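Uncharacterized protein (Proteus penneri, PDB 3RD4) is of unknown function, a small beta-rich member of the DUF2500 family that assembles with further copies of itself. Local coordinates at residues 57-71 with 75-87. Residues are numbered along the deposited sequence; the frame is centred on the assembly and turned at random.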
loop_
_atom_site.group_PDB
_atom_site.type_symbol
_atom_site.label_atom_id
_atom_site.label_comp_id
_atom_site.label_asym_id
_atom_site.label_seq_id
_atom_site.Cartn_x
_atom_site.Cartn_y
_atom_site.Cartn_z
ATOM N N ASP B 57 4.959 -0.630 19.024
ATOM C CA ASP B 57 5.947 0.251 19.652
ATOM C C ASP B 57 7.385 -0.261 19.500
ATOM O O ASP B 57 7.618 -1.463 19.310
ATOM C CB ASP B 57 5.613 0.396 21.120
ATOM C CG ASP B 57 5.415 -0.940 21.778
ATOM O OD1 ASP B 57 6.333 -1.370 22.529
ATOM O OD2 ASP B 57 4.349 -1.557 21.509
ATOM N N LYS B 58 8.349 0.653 19.606
ATOM C CA LYS B 58 9.746 0.284 19.436
ATOM C C LYS B 58 10.205 -0.776 20.406
ATOM O O LYS B 58 10.794 -1.779 20.010
ATOM C CB LYS B 58 10.666 1.500 19.556
ATOM C CG LYS B 58 12.102 1.170 19.126
ATOM C CD LYS B 58 13.009 2.403 18.962
ATOM C CE LYS B 58 13.436 2.982 20.296
ATOM N NZ LYS B 58 14.175 1.973 21.115
ATOM N N SER B 59 9.924 -0.558 21.681
ATOM C CA SER B 59 10.347 -1.500 22.699
ATOM C C SER B 59 9.869 -2.949 22.491
ATOM O O SER B 59 10.633 -3.894 22.744
ATOM C CB SER B 59 9.922 -0.999 24.061
ATOM O OG SER B 59 10.435 -1.871 25.040
ATOM N N SER B 60 8.624 -3.129 22.041
ATOM C CA SER B 60 8.094 -4.472 21.783
ATOM C C SER B 60 8.801 -5.098 20.583
ATOM O O SER B 60 9.233 -6.252 20.621
ATOM C CB SER B 60 6.595 -4.412 21.501
ATOM O OG SER B 60 5.878 -4.147 22.692
ATOM N N TYR B 61 8.904 -4.319 19.513
ATOM C CA TYR B 61 9.560 -4.745 18.281
ATOM C C TYR B 61 10.912 -5.367 18.617
ATOM O O TYR B 61 11.272 -6.421 18.107
ATOM C CB TYR B 61 9.743 -3.515 17.382
ATOM C CG TYR B 61 10.460 -3.758 16.077
ATOM C CD1 TYR B 61 9.778 -4.250 14.967
ATOM C CD2 TYR B 61 11.829 -3.507 15.958
ATOM C CE1 TYR B 61 10.442 -4.493 13.768
ATOM C CE2 TYR B 61 12.503 -3.740 14.770
ATOM C CZ TYR B 61 11.806 -4.232 13.675
ATOM O OH TYR B 61 12.469 -4.451 12.487
ATOM N N GLN B 62 11.644 -4.699 19.499
ATOM C CA GLN B 62 12.971 -5.135 19.936
ATOM C C GLN B 62 12.995 -6.488 20.630
ATOM O O GLN B 62 14.059 -7.079 20.806
ATOM C CB GLN B 62 13.564 -4.111 20.904
ATOM C CG GLN B 62 13.635 -2.682 20.389
ATOM C CD GLN B 62 15.004 -2.069 20.580
ATOM O OE1 GLN B 62 15.921 -2.324 19.797
ATOM N NE2 GLN B 62 15.157 -1.268 21.631
ATOM N N ASN B 63 11.832 -6.964 21.051
ATOM C CA ASN B 63 11.763 -8.232 21.753
ATOM C C ASN B 63 10.981 -9.298 21.017
ATOM O O ASN B 63 10.624 -10.319 21.605
ATOM C CB ASN B 63 11.160 -8.016 23.137
ATOM C CG ASN B 63 12.185 -7.561 24.138
ATOM O OD1 ASN B 63 13.122 -8.290 24.447
ATOM N ND2 ASN B 63 12.022 -6.348 24.648
ATOM N N ILE B 64 10.713 -9.066 19.737
ATOM C CA ILE B 64 9.967 -10.027 18.932
ATOM C C ILE B 64 10.779 -10.465 17.724
ATOM O O ILE B 64 11.096 -9.661 16.852
ATOM C CB ILE B 64 8.634 -9.433 18.438
ATOM C CG1 ILE B 64 7.740 -9.115 19.628
ATOM C CG2 ILE B 64 7.938 -10.405 17.511
ATOM C CD1 ILE B 64 6.562 -8.243 19.279
ATOM N N GLU B 65 11.125 -11.746 17.675
ATOM C CA GLU B 65 11.883 -12.259 16.552
ATOM C C GLU B 65 11.048 -13.210 15.740
ATOM O O GLU B 65 10.083 -13.770 16.236
ATOM C CB GLU B 65 13.146 -12.965 17.033
ATOM C CG GLU B 65 14.318 -12.019 17.208
ATOM C CD GLU B 65 14.550 -11.159 15.966
ATOM O OE1 GLU B 65 14.751 -11.723 14.868
ATOM O OE2 GLU B 65 14.526 -9.916 16.089
ATOM N N PRO B 66 11.392 -13.372 14.460
ATOM C CA PRO B 66 10.688 -14.268 13.534
ATOM C C PRO B 66 10.864 -15.735 13.955
ATOM O O PRO B 66 11.955 -16.148 14.358
ATOM C CB PRO B 66 11.360 -13.976 12.196
ATOM C CG PRO B 66 11.802 -12.534 12.346
ATOM C CD PRO B 66 12.345 -12.510 13.742
ATOM N N GLU B 67 9.784 -16.504 13.856
ATOM C CA GLU B 67 9.768 -17.916 14.222
ATOM C C GLU B 67 9.314 -18.186 15.661
ATOM O O GLU B 67 9.252 -19.346 16.086
ATOM C CB GLU B 67 11.135 -18.552 13.976
ATOM C CG GLU B 67 11.214 -19.379 12.708
ATOM C CD GLU B 67 12.648 -19.663 12.301
ATOM O OE1 GLU B 67 13.519 -19.747 13.206
ATOM O OE2 GLU B 67 12.903 -19.808 11.081
ATOM N N MET B 68 9.020 -17.129 16.419
ATOM C CA MET B 68 8.522 -17.289 17.787
ATOM C C MET B 68 7.036 -17.623 17.636
ATOM O O MET B 68 6.405 -17.241 16.644
ATOM C CB MET B 68 8.616 -15.985 18.588
ATOM C CG MET B 68 9.976 -15.533 19.057
ATOM S SD MET B 68 9.797 -13.939 19.973
ATOM C CE MET B 68 11.502 -13.652 20.478
ATOM N N LYS B 69 6.477 -18.338 18.605
ATOM C CA LYS B 69 5.057 -18.666 18.564
ATOM C C LYS B 69 4.436 -18.334 19.899
ATOM O O LYS B 69 5.001 -18.640 20.944
ATOM C CB LYS B 69 4.835 -20.143 18.253
ATOM C CG LYS B 69 5.340 -20.554 16.889
ATOM C CD LYS B 69 4.743 -21.885 16.438
ATOM C CE LYS B 69 5.404 -22.367 15.139
ATOM N NZ LYS B 69 4.783 -23.617 14.589
ATOM N N GLY B 70 3.275 -17.700 19.876
ATOM C CA GLY B 70 2.646 -17.359 21.133
ATOM C C GLY B 70 1.241 -16.804 21.038
ATOM O O GLY B 70 0.539 -17.002 20.051
ATOM N N ARG B 71 0.823 -16.118 22.091
ATOM C CA ARG B 71 -0.493 -15.528 22.119
ATOM C C ARG B 71 -0.341 -14.087 21.701
ATOM O O ARG B 71 0.589 -13.406 22.132
ATOM C CB ARG B 71 -1.066 -15.588 23.525
ATOM C CG ARG B 71 -1.341 -16.983 24.002
ATOM C CD ARG B 71 -1.950 -16.955 25.390
ATOM N NE ARG B 71 -1.044 -16.335 26.350
ATOM C CZ ARG B 71 0.171 -16.796 26.623
ATOM N NH1 ARG B 71 0.634 -17.883 26.010
ATOM N NH2 ARG B 71 0.923 -16.171 27.513
ATOM N N GLN B 75 -6.539 -5.170 20.549
ATOM C CA GLN B 75 -7.727 -4.423 20.918
ATOM C C GLN B 75 -8.211 -3.946 19.562
ATOM O O GLN B 75 -7.658 -2.999 18.983
ATOM C CB GLN B 75 -7.364 -3.233 21.791
ATOM C CG GLN B 75 -8.450 -2.803 22.734
ATOM C CD GLN B 75 -8.231 -1.392 23.212
ATOM O OE1 GLN B 75 -8.447 -0.440 22.459
ATOM N NE2 GLN B 75 -7.783 -1.241 24.457
ATOM N N GLY B 76 -9.230 -4.622 19.043
ATOM C CA GLY B 76 -9.728 -4.266 17.736
ATOM C C GLY B 76 -8.653 -4.603 16.717
ATOM O O GLY B 76 -8.365 -5.787 16.470
ATOM N N SER B 77 -8.039 -3.567 16.142
ATOM C CA SER B 77 -6.998 -3.754 15.127
ATOM C C SER B 77 -5.631 -3.289 15.616
ATOM O O SER B 77 -4.625 -3.405 14.904
ATOM C CB SER B 77 -7.352 -2.975 13.865
ATOM O OG SER B 77 -7.239 -1.580 14.100
ATOM N N ARG B 78 -5.607 -2.761 16.836
ATOM C CA ARG B 78 -4.381 -2.259 17.432
ATOM C C ARG B 78 -3.648 -3.343 18.219
ATOM O O ARG B 78 -4.252 -4.104 18.976
ATOM C CB ARG B 78 -4.709 -1.071 18.343
ATOM C CG ARG B 78 -3.488 -0.268 18.783
ATOM C CD ARG B 78 -3.856 0.883 19.730
ATOM N NE ARG B 78 -4.408 0.421 21.009
ATOM C CZ ARG B 78 -3.702 -0.182 21.967
ATOM N NH1 ARG B 78 -2.403 -0.399 21.804
ATOM N NH2 ARG B 78 -4.297 -0.576 23.090
ATOM N N PHE B 79 -2.339 -3.417 18.025
ATOM C CA PHE B 79 -1.517 -4.389 18.732
ATOM C C PHE B 79 -1.525 -4.043 20.208
ATOM O O PHE B 79 -1.444 -2.873 20.556
ATOM C CB PHE B 79 -0.078 -4.330 18.219
ATOM C CG PHE B 79 0.910 -5.113 19.052
ATOM C CD1 PHE B 79 1.016 -6.495 18.922
ATOM C CD2 PHE B 79 1.768 -4.457 19.940
ATOM C CE1 PHE B 79 1.969 -7.213 19.657
ATOM C CE2 PHE B 79 2.726 -5.166 20.682
ATOM C CZ PHE B 79 2.826 -6.546 20.537
ATOM N N VAL B 80 -1.615 -5.045 21.080
ATOM C CA VAL B 80 -1.609 -4.784 22.523
ATOM C C VAL B 80 -0.392 -5.427 23.167
ATOM O O VAL B 80 0.307 -4.812 23.985
ATOM C CB VAL B 80 -2.863 -5.351 23.224
ATOM C CG1 VAL B 80 -2.853 -4.950 24.691
ATOM C CG2 VAL B 80 -4.122 -4.842 22.542
ATOM N N GLN B 81 -0.154 -6.677 22.788
ATOM C CA GLN B 81 0.971 -7.424 23.322
ATOM C C GLN B 81 1.136 -8.774 22.647
ATOM O O GLN B 81 0.202 -9.311 22.047
ATOM C CB GLN B 81 0.788 -7.649 24.823
ATOM C CG GLN B 81 1.900 -8.448 25.432
ATOM C CD GLN B 81 3.193 -7.677 25.443
ATOM O OE1 GLN B 81 3.342 -6.731 26.212
ATOM N NE2 GLN B 81 4.134 -8.061 24.581
ATOM N N PHE B 82 2.337 -9.320 22.747
ATOM C CA PHE B 82 2.609 -10.626 22.180
ATOM C C PHE B 82 3.326 -11.425 23.228
ATOM O O PHE B 82 4.437 -11.080 23.625
ATOM C CB PHE B 82 3.482 -10.525 20.937
ATOM C CG PHE B 82 3.976 -11.855 20.447
ATOM C CD1 PHE B 82 3.077 -12.847 20.080
ATOM C CD2 PHE B 82 5.342 -12.131 20.388
ATOM C CE1 PHE B 82 3.524 -14.093 19.674
ATOM C CE2 PHE B 82 5.803 -13.385 19.980
ATOM C CZ PHE B 82 4.890 -14.363 19.624
ATOM N N GLU B 83 2.677 -12.488 23.696
ATOM C CA GLU B 83 3.260 -13.350 24.716
ATOM C C GLU B 83 3.788 -14.612 24.064
ATOM O O GLU B 83 3.037 -15.357 23.442
ATOM C CB GLU B 83 2.213 -13.682 25.777
ATOM C CG GLU B 83 1.473 -12.442 26.286
ATOM C CD GLU B 83 0.935 -12.598 27.698
ATOM O OE1 GLU B 83 0.073 -13.482 27.916
ATOM O OE2 GLU B 83 1.383 -11.831 28.586
ATOM N N THR B 84 5.091 -14.830 24.203
ATOM C CA THR B 84 5.750 -15.992 23.622
ATOM C C THR B 84 5.594 -17.237 24.483
ATOM O O THR B 84 6.025 -17.272 25.636
ATOM C CB THR B 84 7.249 -15.720 23.391
ATOM O OG1 THR B 84 7.893 -16.934 22.985
ATOM C CG2 THR B 84 7.905 -15.162 24.660
ATOM N N ASP B 85 4.971 -18.257 23.900
ATOM C CA ASP B 85 4.724 -19.526 24.579
ATOM C C ASP B 85 5.874 -19.945 25.473
ATOM O O ASP B 85 6.979 -20.221 24.998
ATOM C CB ASP B 85 4.445 -20.631 23.557
ATOM C CG ASP B 85 2.992 -21.086 23.572
ATOM O OD1 ASP B 85 2.091 -20.211 23.562
ATOM O OD2 ASP B 85 2.754 -22.318 23.583
ATOM N N VAL B 86 5.598 -19.989 26.772
ATOM C CA VAL B 86 6.590 -20.369 27.765
ATOM C C VAL B 86 7.329 -21.656 27.352
ATOM O O VAL B 86 6.793 -22.467 26.586
ATOM C CB VAL B 86 5.897 -20.550 29.123
ATOM N N PRO B 87 8.553 -21.835 27.856
ATOM C CA PRO B 87 9.374 -23.011 27.537
ATOM C C PRO B 87 8.742 -24.363 27.951
ATOM O O PRO B 87 7.679 -24.347 28.616
ATOM C CB PRO B 87 10.762 -22.857 28.174
#
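Arg71 and Glu83 pair across the closing beta hairpin of the chain, where strand 69-75 turns back into strand 78-84. They form an antiparallel hydrogen-bonded pair. Arg71 N donates to Glu83 O (2.7 Å), and Glu83 N returns a bond to Arg71 O (2.8 Å). One step outward Gly70 faces Thr84, and beyond it Asp85 N donates to Lys69 O (3.0 Å).

The side chains of Arg71 and Glu83 leave the same face of the sheet. Arg71 bends at chi3 (-61°), which brings its guanidinium across Glu83. Arg71 NH2 reaches Glu83 OE1 in a 2.8 Å salt bridge, arriving from above the carboxylate plane; the two flat groups stand 76° apart. Glu83 CB lies over one guanidinium face. NH1 makes a long second ion pair with OD1 of Asp85, which is poorly ordered.

The hairpin is the last part of a five-stranded antiparallel sheet, ordered 50-56, 34-44, 4-20, 69-75, 78-84. A classic beta bulge sets Val80 and Gln81 together against Phe73. The loop from helix 58-61 to strand 69-75 packs against the buried Phe79 and Phe82.

Phe82 CG is anti to its own N (chi1 171°), and the ring reaches across to the loop and to the start of strand 69-75. Gly70 N lies at the ring edge, 3.6 Å from Phe82 CE1. Met68 SD meets the ring edge elsewhere, 4.0 Å from Phe82 CE2, a Met-aromatic contact. Ile64 CG1 packs 3.9 Å from Phe82 CD2, and Phe42 and Val11 add to this core. At Phe79, Ser60 OG and Asp57 OD2 approach the ring edge. Asp57 N-caps helix 58-61: its OD1 accepts from both Ser60 N and Ser60 OG (2.8 Å for OG).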